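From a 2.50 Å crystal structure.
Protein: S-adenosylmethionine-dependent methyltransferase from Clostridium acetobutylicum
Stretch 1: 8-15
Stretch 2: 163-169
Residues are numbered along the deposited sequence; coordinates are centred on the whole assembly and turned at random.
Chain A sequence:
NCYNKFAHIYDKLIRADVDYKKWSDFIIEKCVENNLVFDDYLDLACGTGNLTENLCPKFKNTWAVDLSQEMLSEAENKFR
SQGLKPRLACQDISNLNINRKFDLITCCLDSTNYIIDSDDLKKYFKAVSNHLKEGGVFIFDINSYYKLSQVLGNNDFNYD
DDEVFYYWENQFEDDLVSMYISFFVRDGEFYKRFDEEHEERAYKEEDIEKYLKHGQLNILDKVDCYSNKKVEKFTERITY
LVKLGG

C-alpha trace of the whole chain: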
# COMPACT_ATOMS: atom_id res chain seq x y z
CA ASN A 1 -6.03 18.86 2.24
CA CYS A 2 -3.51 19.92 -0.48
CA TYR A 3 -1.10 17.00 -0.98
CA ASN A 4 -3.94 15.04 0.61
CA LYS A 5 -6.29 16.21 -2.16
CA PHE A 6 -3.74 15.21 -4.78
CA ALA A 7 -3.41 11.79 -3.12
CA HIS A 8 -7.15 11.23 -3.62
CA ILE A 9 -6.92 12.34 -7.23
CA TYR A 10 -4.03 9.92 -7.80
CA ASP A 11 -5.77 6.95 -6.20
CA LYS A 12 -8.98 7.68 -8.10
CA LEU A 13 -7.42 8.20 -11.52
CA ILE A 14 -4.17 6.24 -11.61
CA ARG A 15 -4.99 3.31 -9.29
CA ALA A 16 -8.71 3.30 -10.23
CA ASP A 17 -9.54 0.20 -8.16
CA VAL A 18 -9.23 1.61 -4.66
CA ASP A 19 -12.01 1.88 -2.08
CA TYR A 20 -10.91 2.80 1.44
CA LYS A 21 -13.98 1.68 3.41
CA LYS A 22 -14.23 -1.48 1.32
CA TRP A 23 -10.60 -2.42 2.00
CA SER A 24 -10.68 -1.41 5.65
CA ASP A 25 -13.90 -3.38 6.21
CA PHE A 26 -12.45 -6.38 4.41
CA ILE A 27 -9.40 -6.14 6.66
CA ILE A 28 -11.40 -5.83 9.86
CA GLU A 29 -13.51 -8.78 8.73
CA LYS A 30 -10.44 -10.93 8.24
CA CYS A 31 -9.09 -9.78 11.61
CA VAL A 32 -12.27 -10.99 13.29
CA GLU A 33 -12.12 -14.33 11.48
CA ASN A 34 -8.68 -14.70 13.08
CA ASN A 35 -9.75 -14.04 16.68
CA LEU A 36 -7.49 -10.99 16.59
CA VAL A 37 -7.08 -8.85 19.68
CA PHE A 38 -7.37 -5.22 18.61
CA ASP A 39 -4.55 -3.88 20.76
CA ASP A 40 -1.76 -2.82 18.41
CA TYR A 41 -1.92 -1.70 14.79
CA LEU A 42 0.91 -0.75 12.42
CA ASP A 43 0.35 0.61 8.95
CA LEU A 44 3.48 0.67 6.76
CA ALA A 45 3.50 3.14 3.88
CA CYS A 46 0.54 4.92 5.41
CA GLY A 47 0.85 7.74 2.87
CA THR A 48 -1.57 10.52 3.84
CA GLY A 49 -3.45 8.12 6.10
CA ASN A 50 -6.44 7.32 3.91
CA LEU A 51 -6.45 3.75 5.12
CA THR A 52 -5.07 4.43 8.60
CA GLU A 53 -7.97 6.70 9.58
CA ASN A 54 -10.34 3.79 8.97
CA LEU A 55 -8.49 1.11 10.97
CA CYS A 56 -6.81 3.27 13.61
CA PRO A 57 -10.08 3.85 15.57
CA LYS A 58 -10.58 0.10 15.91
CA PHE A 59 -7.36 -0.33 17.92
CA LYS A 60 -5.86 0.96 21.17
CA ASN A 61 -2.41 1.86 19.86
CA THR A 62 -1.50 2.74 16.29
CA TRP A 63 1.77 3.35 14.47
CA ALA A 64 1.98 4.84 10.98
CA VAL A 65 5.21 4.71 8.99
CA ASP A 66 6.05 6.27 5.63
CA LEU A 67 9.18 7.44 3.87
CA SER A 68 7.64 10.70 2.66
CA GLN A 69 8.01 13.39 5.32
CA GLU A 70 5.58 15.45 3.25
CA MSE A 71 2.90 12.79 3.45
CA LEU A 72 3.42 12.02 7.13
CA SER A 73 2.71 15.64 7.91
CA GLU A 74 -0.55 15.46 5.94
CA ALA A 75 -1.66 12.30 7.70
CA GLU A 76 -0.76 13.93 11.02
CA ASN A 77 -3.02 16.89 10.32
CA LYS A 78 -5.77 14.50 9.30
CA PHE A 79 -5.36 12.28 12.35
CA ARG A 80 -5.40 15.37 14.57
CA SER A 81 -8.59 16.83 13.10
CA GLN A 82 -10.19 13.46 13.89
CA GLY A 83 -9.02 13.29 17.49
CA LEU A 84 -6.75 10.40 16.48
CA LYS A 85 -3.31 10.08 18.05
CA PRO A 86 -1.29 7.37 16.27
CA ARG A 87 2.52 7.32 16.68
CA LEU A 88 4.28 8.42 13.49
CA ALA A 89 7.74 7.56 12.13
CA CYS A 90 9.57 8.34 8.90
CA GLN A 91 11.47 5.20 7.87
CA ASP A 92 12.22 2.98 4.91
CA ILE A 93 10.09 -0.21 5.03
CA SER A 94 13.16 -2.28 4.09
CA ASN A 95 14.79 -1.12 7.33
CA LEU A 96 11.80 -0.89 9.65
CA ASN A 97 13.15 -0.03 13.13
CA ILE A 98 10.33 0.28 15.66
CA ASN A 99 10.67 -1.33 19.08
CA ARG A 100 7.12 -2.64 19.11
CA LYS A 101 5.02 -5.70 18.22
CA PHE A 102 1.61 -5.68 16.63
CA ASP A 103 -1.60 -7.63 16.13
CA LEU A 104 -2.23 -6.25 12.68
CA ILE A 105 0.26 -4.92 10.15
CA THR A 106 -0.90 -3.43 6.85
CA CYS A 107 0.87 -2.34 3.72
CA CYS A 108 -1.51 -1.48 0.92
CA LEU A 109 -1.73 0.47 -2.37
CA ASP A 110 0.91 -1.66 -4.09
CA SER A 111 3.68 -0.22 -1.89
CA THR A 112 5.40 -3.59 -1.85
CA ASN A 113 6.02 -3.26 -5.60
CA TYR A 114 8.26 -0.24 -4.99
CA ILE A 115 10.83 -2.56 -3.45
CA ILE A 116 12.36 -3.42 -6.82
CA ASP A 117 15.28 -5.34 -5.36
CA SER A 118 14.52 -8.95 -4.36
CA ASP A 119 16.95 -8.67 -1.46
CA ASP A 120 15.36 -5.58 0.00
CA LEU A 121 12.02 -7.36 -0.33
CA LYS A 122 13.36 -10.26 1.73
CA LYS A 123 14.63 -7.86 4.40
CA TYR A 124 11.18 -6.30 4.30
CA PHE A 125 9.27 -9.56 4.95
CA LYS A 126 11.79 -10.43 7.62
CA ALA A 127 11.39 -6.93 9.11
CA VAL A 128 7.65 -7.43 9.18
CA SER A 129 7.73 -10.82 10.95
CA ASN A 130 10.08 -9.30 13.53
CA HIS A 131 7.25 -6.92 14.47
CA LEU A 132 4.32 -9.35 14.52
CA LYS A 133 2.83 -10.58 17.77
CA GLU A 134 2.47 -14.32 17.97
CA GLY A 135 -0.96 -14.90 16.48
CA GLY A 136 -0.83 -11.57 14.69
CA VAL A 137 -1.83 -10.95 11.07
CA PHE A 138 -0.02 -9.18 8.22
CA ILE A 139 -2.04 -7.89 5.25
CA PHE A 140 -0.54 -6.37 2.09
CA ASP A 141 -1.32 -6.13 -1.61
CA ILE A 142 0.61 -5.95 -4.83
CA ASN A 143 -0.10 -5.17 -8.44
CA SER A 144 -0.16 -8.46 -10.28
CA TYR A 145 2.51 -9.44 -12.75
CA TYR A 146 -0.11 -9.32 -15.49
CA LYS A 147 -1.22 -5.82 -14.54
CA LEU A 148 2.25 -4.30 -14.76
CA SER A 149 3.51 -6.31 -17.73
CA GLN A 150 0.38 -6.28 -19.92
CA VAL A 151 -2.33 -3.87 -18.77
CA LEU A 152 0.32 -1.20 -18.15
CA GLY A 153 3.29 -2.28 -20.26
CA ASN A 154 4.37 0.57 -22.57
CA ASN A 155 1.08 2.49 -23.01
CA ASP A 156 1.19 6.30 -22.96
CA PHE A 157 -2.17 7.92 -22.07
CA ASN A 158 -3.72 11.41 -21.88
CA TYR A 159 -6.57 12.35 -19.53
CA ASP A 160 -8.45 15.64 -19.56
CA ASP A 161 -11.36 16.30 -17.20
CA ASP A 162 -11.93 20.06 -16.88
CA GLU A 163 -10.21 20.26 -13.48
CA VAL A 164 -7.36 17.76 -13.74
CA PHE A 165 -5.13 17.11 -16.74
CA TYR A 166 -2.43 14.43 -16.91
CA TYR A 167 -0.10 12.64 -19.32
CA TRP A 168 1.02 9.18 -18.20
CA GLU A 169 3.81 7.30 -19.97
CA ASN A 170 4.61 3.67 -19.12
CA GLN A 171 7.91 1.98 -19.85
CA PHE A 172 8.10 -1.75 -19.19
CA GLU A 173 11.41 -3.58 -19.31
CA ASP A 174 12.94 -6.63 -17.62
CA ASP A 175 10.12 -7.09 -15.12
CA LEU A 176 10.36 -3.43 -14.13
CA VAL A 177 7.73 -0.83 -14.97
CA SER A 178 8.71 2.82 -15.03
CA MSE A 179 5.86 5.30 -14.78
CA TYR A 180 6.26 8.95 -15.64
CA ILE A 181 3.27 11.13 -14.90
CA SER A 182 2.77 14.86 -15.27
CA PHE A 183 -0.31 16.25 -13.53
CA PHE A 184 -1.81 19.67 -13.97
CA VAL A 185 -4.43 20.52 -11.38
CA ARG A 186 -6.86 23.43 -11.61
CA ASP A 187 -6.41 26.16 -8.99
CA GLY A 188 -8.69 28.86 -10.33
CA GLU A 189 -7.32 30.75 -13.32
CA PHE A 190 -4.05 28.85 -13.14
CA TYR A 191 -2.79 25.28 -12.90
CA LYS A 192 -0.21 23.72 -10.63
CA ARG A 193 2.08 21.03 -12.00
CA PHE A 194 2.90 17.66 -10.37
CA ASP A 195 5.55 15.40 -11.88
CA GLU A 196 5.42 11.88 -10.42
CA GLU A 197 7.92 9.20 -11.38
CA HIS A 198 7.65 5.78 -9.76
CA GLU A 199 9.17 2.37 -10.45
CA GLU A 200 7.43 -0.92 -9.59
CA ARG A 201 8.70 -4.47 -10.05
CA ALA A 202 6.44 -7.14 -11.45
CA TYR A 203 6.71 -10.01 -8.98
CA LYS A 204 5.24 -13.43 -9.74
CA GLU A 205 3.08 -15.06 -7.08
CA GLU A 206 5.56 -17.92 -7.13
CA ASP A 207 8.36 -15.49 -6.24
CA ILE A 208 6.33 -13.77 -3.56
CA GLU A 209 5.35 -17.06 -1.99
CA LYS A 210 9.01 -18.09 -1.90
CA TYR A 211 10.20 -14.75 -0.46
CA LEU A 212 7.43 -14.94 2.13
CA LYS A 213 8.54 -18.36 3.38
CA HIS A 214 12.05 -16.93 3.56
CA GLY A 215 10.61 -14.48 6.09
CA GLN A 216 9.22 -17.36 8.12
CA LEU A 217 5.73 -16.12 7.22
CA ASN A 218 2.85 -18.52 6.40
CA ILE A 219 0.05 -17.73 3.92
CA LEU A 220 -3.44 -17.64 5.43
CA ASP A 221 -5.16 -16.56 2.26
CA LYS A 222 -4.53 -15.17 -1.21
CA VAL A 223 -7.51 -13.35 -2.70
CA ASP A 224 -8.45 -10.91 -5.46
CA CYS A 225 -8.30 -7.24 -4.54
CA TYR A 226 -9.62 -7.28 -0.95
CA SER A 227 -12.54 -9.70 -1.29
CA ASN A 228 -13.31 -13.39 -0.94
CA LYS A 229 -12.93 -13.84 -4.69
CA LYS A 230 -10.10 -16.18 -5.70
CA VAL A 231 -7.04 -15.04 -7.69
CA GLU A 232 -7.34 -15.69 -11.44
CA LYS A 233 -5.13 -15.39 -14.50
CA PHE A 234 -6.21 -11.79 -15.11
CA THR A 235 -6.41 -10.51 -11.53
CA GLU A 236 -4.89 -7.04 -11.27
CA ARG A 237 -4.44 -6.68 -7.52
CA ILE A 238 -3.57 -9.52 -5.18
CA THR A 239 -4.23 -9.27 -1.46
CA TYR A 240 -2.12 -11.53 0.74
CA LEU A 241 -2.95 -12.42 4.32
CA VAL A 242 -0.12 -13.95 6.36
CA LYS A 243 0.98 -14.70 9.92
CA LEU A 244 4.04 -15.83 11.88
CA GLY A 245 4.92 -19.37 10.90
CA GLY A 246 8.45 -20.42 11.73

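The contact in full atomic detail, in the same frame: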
# COMPACT_ATOMS: atom_id res chain seq x y z
N HIS A 8 -5.85 11.78 -3.27
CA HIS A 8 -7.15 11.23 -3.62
C HIS A 8 -7.25 11.17 -5.14
O HIS A 8 -7.65 10.16 -5.71
CB HIS A 8 -8.28 12.09 -3.06
CG HIS A 8 -8.40 12.02 -1.57
ND1 HIS A 8 -8.70 10.85 -0.89
CD2 HIS A 8 -8.26 12.97 -0.61
CE1 HIS A 8 -8.73 11.09 0.41
NE2 HIS A 8 -8.47 12.37 0.60
N ILE A 9 -6.87 12.27 -5.78
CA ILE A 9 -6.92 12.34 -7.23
C ILE A 9 -6.13 11.17 -7.82
O ILE A 9 -6.61 10.46 -8.70
CB ILE A 9 -6.33 13.67 -7.75
CG1 ILE A 9 -7.15 14.84 -7.21
CG2 ILE A 9 -6.31 13.67 -9.28
CD1 ILE A 9 -6.58 16.21 -7.52
N TYR A 10 -4.91 10.98 -7.32
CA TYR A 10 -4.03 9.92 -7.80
C TYR A 10 -4.68 8.55 -7.67
O TYR A 10 -4.75 7.78 -8.64
CB TYR A 10 -2.72 9.93 -7.00
CG TYR A 10 -1.60 9.09 -7.60
CD1 TYR A 10 -0.69 9.64 -8.49
CD2 TYR A 10 -1.48 7.73 -7.29
CE1 TYR A 10 0.32 8.87 -9.06
CE2 TYR A 10 -0.48 6.95 -7.85
CZ TYR A 10 0.42 7.52 -8.74
OH TYR A 10 1.41 6.75 -9.30
N ASP A 11 -5.14 8.23 -6.47
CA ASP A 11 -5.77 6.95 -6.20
C ASP A 11 -7.04 6.71 -7.02
O ASP A 11 -7.36 5.57 -7.35
CB ASP A 11 -6.11 6.81 -4.72
CG ASP A 11 -4.91 6.44 -3.89
OD1 ASP A 11 -3.95 5.86 -4.46
OD2 ASP A 11 -4.93 6.70 -2.66
N LYS A 12 -7.75 7.79 -7.33
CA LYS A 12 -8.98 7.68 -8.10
C LYS A 12 -8.74 7.58 -9.61
O LYS A 12 -9.48 6.90 -10.32
CB LYS A 12 -9.90 8.87 -7.82
CG LYS A 12 -11.09 8.97 -8.77
CD LYS A 12 -11.87 10.27 -8.57
CE LYS A 12 -13.00 10.43 -9.60
NZ LYS A 12 -14.06 9.36 -9.49
N LEU A 13 -7.70 8.24 -10.10
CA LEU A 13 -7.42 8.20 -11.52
C LEU A 13 -6.36 7.19 -11.94
O LEU A 13 -6.56 6.43 -12.89
CB LEU A 13 -7.05 9.61 -12.01
CG LEU A 13 -8.06 10.72 -11.71
CD1 LEU A 13 -7.54 12.05 -12.24
CD2 LEU A 13 -9.41 10.40 -12.34
N ILE A 14 -5.23 7.16 -11.24
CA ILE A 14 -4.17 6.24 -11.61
C ILE A 14 -4.44 4.81 -11.14
O ILE A 14 -4.40 3.88 -11.95
CB ILE A 14 -2.81 6.72 -11.07
CG1 ILE A 14 -2.61 8.20 -11.39
CG2 ILE A 14 -1.70 5.90 -11.68
CD1 ILE A 14 -2.77 8.56 -12.87
N ARG A 15 -4.71 4.64 -9.85
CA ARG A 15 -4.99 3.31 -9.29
C ARG A 15 -6.33 2.79 -9.84
O ARG A 15 -6.40 1.67 -10.35
CB ARG A 15 -5.02 3.38 -7.76
CG ARG A 15 -3.70 3.84 -7.14
CD ARG A 15 -3.30 2.98 -5.95
NE ARG A 15 -1.86 2.78 -5.87
CZ ARG A 15 -0.98 3.71 -5.50
NH1 ARG A 15 -1.39 4.92 -5.15
NH2 ARG A 15 0.32 3.43 -5.48
N GLU A 163 -10.80 19.78 -14.72
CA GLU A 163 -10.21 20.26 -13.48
C GLU A 163 -8.84 19.62 -13.24
O GLU A 163 -7.98 20.17 -12.53
CB GLU A 163 -11.14 19.99 -12.30
CG GLU A 163 -11.41 18.53 -12.04
CD GLU A 163 -12.43 18.32 -10.94
OE1 GLU A 163 -12.29 18.95 -9.87
OE2 GLU A 163 -13.37 17.51 -11.14
N VAL A 164 -8.63 18.46 -13.85
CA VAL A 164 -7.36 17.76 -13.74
C VAL A 164 -6.94 17.25 -15.11
O VAL A 164 -7.72 16.62 -15.82
CB VAL A 164 -7.47 16.56 -12.79
CG1 VAL A 164 -6.15 15.80 -12.76
CG2 VAL A 164 -7.82 17.04 -11.40
N PHE A 165 -5.70 17.54 -15.47
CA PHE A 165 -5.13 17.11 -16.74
C PHE A 165 -3.84 16.34 -16.46
O PHE A 165 -3.02 16.78 -15.65
CB PHE A 165 -4.82 18.32 -17.62
CG PHE A 165 -4.19 17.96 -18.93
CD1 PHE A 165 -4.97 17.82 -20.07
CD2 PHE A 165 -2.83 17.67 -19.00
CE1 PHE A 165 -4.40 17.38 -21.27
CE2 PHE A 165 -2.25 17.22 -20.18
CZ PHE A 165 -3.04 17.08 -21.32
N TYR A 166 -3.64 15.20 -17.13
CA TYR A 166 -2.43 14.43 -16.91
C TYR A 166 -1.98 13.59 -18.10
O TYR A 166 -2.81 13.10 -18.86
CB TYR A 166 -2.57 13.54 -15.66
CG TYR A 166 -3.32 12.22 -15.83
CD1 TYR A 166 -2.80 11.20 -16.63
CD2 TYR A 166 -4.53 11.98 -15.16
CE1 TYR A 166 -3.45 9.98 -16.77
CE2 TYR A 166 -5.19 10.75 -15.29
CZ TYR A 166 -4.64 9.75 -16.10
OH TYR A 166 -5.26 8.51 -16.25
N TYR A 167 -0.67 13.44 -18.26
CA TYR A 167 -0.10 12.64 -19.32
C TYR A 167 0.70 11.56 -18.60
O TYR A 167 1.61 11.87 -17.82
CB TYR A 167 0.81 13.47 -20.21
CG TYR A 167 1.62 12.66 -21.19
CD1 TYR A 167 1.03 11.65 -21.94
CD2 TYR A 167 2.97 12.92 -21.39
CE1 TYR A 167 1.76 10.91 -22.87
CE2 TYR A 167 3.71 12.18 -22.31
CZ TYR A 167 3.10 11.18 -23.05
OH TYR A 167 3.84 10.46 -23.96
N TRP A 168 0.37 10.31 -18.86
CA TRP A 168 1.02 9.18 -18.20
C TRP A 168 1.74 8.28 -19.20
O TRP A 168 1.11 7.71 -20.08
CB TRP A 168 -0.07 8.42 -17.41
CG TRP A 168 0.34 7.13 -16.77
CD1 TRP A 168 1.59 6.57 -16.75
CD2 TRP A 168 -0.51 6.21 -16.06
NE1 TRP A 168 1.57 5.37 -16.10
CE2 TRP A 168 0.30 5.13 -15.66
CE3 TRP A 168 -1.87 6.21 -15.73
CZ2 TRP A 168 -0.22 4.03 -14.94
CZ3 TRP A 168 -2.38 5.11 -15.02
CH2 TRP A 168 -1.56 4.05 -14.63
N GLU A 169 3.05 8.15 -19.06
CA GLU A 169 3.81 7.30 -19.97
C GLU A 169 4.38 6.09 -19.21
O GLU A 169 5.03 6.24 -18.18
CB GLU A 169 4.96 8.08 -20.61
CG GLU A 169 5.24 7.68 -22.05
CD GLU A 169 6.70 7.83 -22.45
OE1 GLU A 169 7.27 8.92 -22.25
OE2 GLU A 169 7.28 6.85 -22.97

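Residues 8-15 continue a helix that begins earlier in the chain, and residues 164-169 form a strand that runs on past the stretch, with E163 leading into it. The two axes come within 11.4 Å of each other, and their N-to-C directions differ by 54°, so the helix lies obliquely across the strand. That spacing keeps the backbones apart: I9 CA is 8.5 Å from V164 CA, I14 CA is 8.9 Å from W168 CA, and L13 CA is 9.6 Å from Y166 CA. Both chains advance in the same general sense through this register, I9 facing the start of the strand and I14 its later part.

Regular i to i+4 bonds run through the stretch, with H8 O accepting from K12 N at 2.9 Å, I9 O from L13 N at 2.8 Å and Y10 O from I14 N at 2.7 Å. A wider turn of pi type covers 11-15, and R15 N reaches back to Y10 O in a weak bond of 3.4 Å. On the strand, alternation sends the CA-to-CB bonds of V164, Y166 and W168 toward the helix, while that of F165 points away; Y167 is out of reach of the helix.

No hydrogen bond or salt bridge links the two stretches. Three helix residues meet three strand residues through apolar side chains and aromatic rings, burying 305 Å² summed over both sides. At the start of the strand, V164 CG1 touches two helix residues one turn apart, lying 4.1 Å from I9 CG2 and 4.0 Å from L13 CD1. L13, in the m,t rotamer, also spans to the next inward-facing strand residue: its CB is 3.9 Å from Y166 CE2, approaching that ring obliquely.

I14 has the largest covered area of any residue here, 74 Å², although its CA-to-CB bond points sideways. Its m,m rotamer brings the end of the side chain nearer the strand. I14 CD1 lies between the two rings, over one face of Y166 and also 3.8 Å from W168 CE3. It is 3.9 Å from Y166 CZ and 4.1 Å from that ring's centroid, only 18° off the normal. CG2 sits over one face of W168, 3.5 Å from CH2 and 3.8 Å from the centroid of the six-membered ring, 27° off the normal. Both are CH-pi contacts, in which weakly polarised C-H groups meet the electron-rich face of an aromatic ring. W168, in a t rotamer at chi1, extends its indole from a CA-to-CB bond that points toward the helix, and together with the I14 side chain it fills the 8.9 Å between I14 CA and W168 CA.

Several polar side chains of the helix make their bonds away from this contact. R15, whose CA-to-CB bond points away from the strand, donates from NH1 to D11 OD1 at 2.8 Å, a hydrogen bond that is part of a salt bridge spanning the wide turn. Y10 OH, D11 OD2 and R15 NE and NH2 are hydrogen-bonded elsewhere in the structure.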